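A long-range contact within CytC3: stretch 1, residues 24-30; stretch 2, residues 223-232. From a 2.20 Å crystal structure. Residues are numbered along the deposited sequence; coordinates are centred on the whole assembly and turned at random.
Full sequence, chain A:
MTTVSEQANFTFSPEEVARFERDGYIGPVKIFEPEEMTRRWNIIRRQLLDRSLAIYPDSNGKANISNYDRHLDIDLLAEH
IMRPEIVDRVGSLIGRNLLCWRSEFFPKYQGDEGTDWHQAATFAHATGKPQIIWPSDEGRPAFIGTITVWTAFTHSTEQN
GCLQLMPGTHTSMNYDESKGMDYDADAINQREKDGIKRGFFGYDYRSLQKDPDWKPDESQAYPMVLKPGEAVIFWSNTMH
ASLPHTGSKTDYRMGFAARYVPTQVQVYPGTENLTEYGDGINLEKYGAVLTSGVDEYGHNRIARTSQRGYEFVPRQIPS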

# COMPACT_ATOMS: atom_id res chain seq x y z
N GLY A 24 -4.64 7.44 13.22
CA GLY A 24 -4.11 7.53 11.87
C GLY A 24 -3.68 6.16 11.39
O GLY A 24 -3.16 6.01 10.29
N TYR A 25 -3.88 5.15 12.23
CA TYR A 25 -3.52 3.78 11.87
C TYR A 25 -4.31 2.81 12.74
O TYR A 25 -4.99 3.21 13.68
CB TYR A 25 -2.03 3.51 12.10
CG TYR A 25 -1.64 3.55 13.55
CD1 TYR A 25 -1.34 4.76 14.18
CD2 TYR A 25 -1.62 2.39 14.33
CE1 TYR A 25 -1.04 4.82 15.52
CE2 TYR A 25 -1.32 2.44 15.69
CZ TYR A 25 -1.03 3.66 16.28
OH TYR A 25 -0.75 3.74 17.62
N ILE A 26 -4.22 1.53 12.40
CA ILE A 26 -4.89 0.50 13.16
C ILE A 26 -4.27 -0.81 12.77
O ILE A 26 -4.05 -1.09 11.59
CB ILE A 26 -6.42 0.46 12.90
CG1 ILE A 26 -7.07 -0.58 13.82
CG2 ILE A 26 -6.71 0.10 11.45
CD1 ILE A 26 -8.57 -0.66 13.68
N GLY A 27 -3.97 -1.62 13.78
CA GLY A 27 -3.37 -2.91 13.53
C GLY A 27 -2.85 -3.45 14.84
O GLY A 27 -2.78 -2.72 15.83
N PRO A 28 -2.48 -4.74 14.88
CA PRO A 28 -2.56 -5.63 13.72
C PRO A 28 -3.96 -6.13 13.35
O PRO A 28 -4.84 -6.23 14.20
CB PRO A 28 -1.64 -6.78 14.12
CG PRO A 28 -1.80 -6.84 15.61
CD PRO A 28 -1.77 -5.38 16.00
N VAL A 29 -4.15 -6.43 12.07
CA VAL A 29 -5.41 -6.98 11.57
C VAL A 29 -4.99 -8.18 10.73
O VAL A 29 -4.05 -8.10 9.93
CB VAL A 29 -6.21 -5.99 10.68
CG1 VAL A 29 -6.73 -4.84 11.53
CG2 VAL A 29 -5.34 -5.48 9.55
N LYS A 30 -5.68 -9.30 10.92
CA LYS A 30 -5.34 -10.52 10.21
C LYS A 30 -5.88 -10.59 8.80
O LYS A 30 -7.08 -10.44 8.56
CB LYS A 30 -5.83 -11.74 11.00
CG LYS A 30 -5.41 -13.07 10.38
CD LYS A 30 -5.52 -14.22 11.37
CE LYS A 30 -6.95 -14.42 11.85
NZ LYS A 30 -7.01 -15.50 12.88
N PRO A 223 6.24 -0.04 18.97
CA PRO A 223 6.51 -0.86 17.79
C PRO A 223 5.29 -1.61 17.29
O PRO A 223 4.50 -2.12 18.09
CB PRO A 223 7.60 -1.80 18.28
CG PRO A 223 7.15 -2.07 19.68
CD PRO A 223 6.75 -0.69 20.19
N MET A 224 5.13 -1.68 15.97
CA MET A 224 4.01 -2.41 15.39
C MET A 224 4.53 -3.77 14.92
O MET A 224 4.86 -3.96 13.74
CB MET A 224 3.41 -1.63 14.22
CG MET A 224 2.20 -2.29 13.55
SD MET A 224 0.83 -2.73 14.68
CE MET A 224 0.21 -1.10 15.14
N VAL A 225 4.63 -4.70 15.87
CA VAL A 225 5.09 -6.05 15.61
C VAL A 225 4.00 -6.82 14.86
O VAL A 225 2.83 -6.74 15.22
CB VAL A 225 5.41 -6.77 16.93
CG1 VAL A 225 5.79 -8.22 16.67
CG2 VAL A 225 6.55 -6.05 17.63
N LEU A 226 4.39 -7.57 13.83
CA LEU A 226 3.41 -8.31 13.04
C LEU A 226 3.84 -9.74 12.74
O LEU A 226 5.00 -10.01 12.49
CB LEU A 226 3.18 -7.60 11.70
CG LEU A 226 2.69 -6.14 11.71
CD1 LEU A 226 2.81 -5.55 10.30
CD2 LEU A 226 1.26 -6.08 12.21
N LYS A 227 2.89 -10.66 12.76
CA LYS A 227 3.19 -12.04 12.43
C LYS A 227 2.95 -12.15 10.94
O LYS A 227 2.31 -11.28 10.35
CB LYS A 227 2.25 -12.98 13.17
CG LYS A 227 2.37 -12.88 14.68
CD LYS A 227 1.47 -13.89 15.36
CE LYS A 227 1.59 -13.77 16.87
NZ LYS A 227 0.70 -14.74 17.56
N PRO A 228 3.47 -13.20 10.30
CA PRO A 228 3.22 -13.31 8.86
C PRO A 228 1.71 -13.36 8.66
O PRO A 228 1.01 -14.07 9.39
CB PRO A 228 3.89 -14.63 8.49
CG PRO A 228 5.01 -14.73 9.48
CD PRO A 228 4.36 -14.27 10.77
N GLY A 229 1.19 -12.60 7.71
CA GLY A 229 -0.24 -12.62 7.47
C GLY A 229 -0.99 -11.49 8.14
O GLY A 229 -2.16 -11.24 7.83
N GLU A 230 -0.33 -10.80 9.06
CA GLU A 230 -0.98 -9.67 9.72
C GLU A 230 -0.61 -8.40 8.99
O GLU A 230 0.41 -8.34 8.30
CB GLU A 230 -0.55 -9.56 11.18
CG GLU A 230 -0.92 -10.76 12.02
CD GLU A 230 -0.63 -10.52 13.49
OE1 GLU A 230 0.49 -10.08 13.81
OE2 GLU A 230 -1.52 -10.79 14.32
N ALA A 231 -1.42 -7.37 9.16
CA ALA A 231 -1.16 -6.10 8.51
C ALA A 231 -1.48 -4.94 9.43
O ALA A 231 -2.20 -5.08 10.43
CB ALA A 231 -1.99 -5.98 7.24
N VAL A 232 -0.92 -3.79 9.08
CA VAL A 232 -1.20 -2.57 9.80
C VAL A 232 -1.75 -1.66 8.72
O VAL A 232 -1.26 -1.64 7.60
CB VAL A 232 0.07 -1.97 10.45
CG1 VAL A 232 1.13 -1.68 9.40
CG2 VAL A 232 -0.30 -0.69 11.20

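Two strands some two hundred residues apart in sequence meet here in antiparallel fashion, fastened by one reciprocal pair of backbone hydrogen bonds: Val29 N donates to Ala231 O (2.9 Å), and Ala231 N donates to Val29 O (2.8 Å). Each carbonyl also receives a CA-H...O contact, from Pro28 CA to Ala231 O at 3.4 Å and from Glu230 CA to Val29 O at 3.5 Å.

The side chains of Val29, m at chi1, and Ala231 lie on one face of the sheet, both residues buried, with Val29 CG2 4.1 Å from Ala231 CB; neither carries a polar group that would need a partner there. Lys30 and Glu230 share the other face, but they form no ion pair. The lysine chain, t at chi1 and chi2 and p at chi3, leads its end away to a hydrogen bond elsewhere in the structure. Glu230, m then t, folds back to its own stretch, where OE1 accepts a 2.7 Å hydrogen bond from Lys227 N. Glu230 N donates a hydrogen bond to Lys227 O (3.0 Å), closing a type II turn in which Gly229 adopts a positive phi that favours glycine.

Before the paired residues, Gly27 brings its CA within 4.3 Å of Val232 CA. A CB there would clash with Val232 CA, so the close approach depends on a bare glycine. The following peptide bond is cis, and the exposed Pro28 ring packs with its CB 3.5 Å from Leu226 CD2 and its CD 3.9 Å from Met224 SD. Met224 points its CA-to-CB bond sideways, yet its flexible t, p, p chain brings its end nearer. Tyr25 points its CA-to-CB bond toward the other stretch and, p at chi1, sets its ring where CE2 meets Met224 CE at 3.9 Å; the same Met224 CE lies 3.5 Å from Gly27 O.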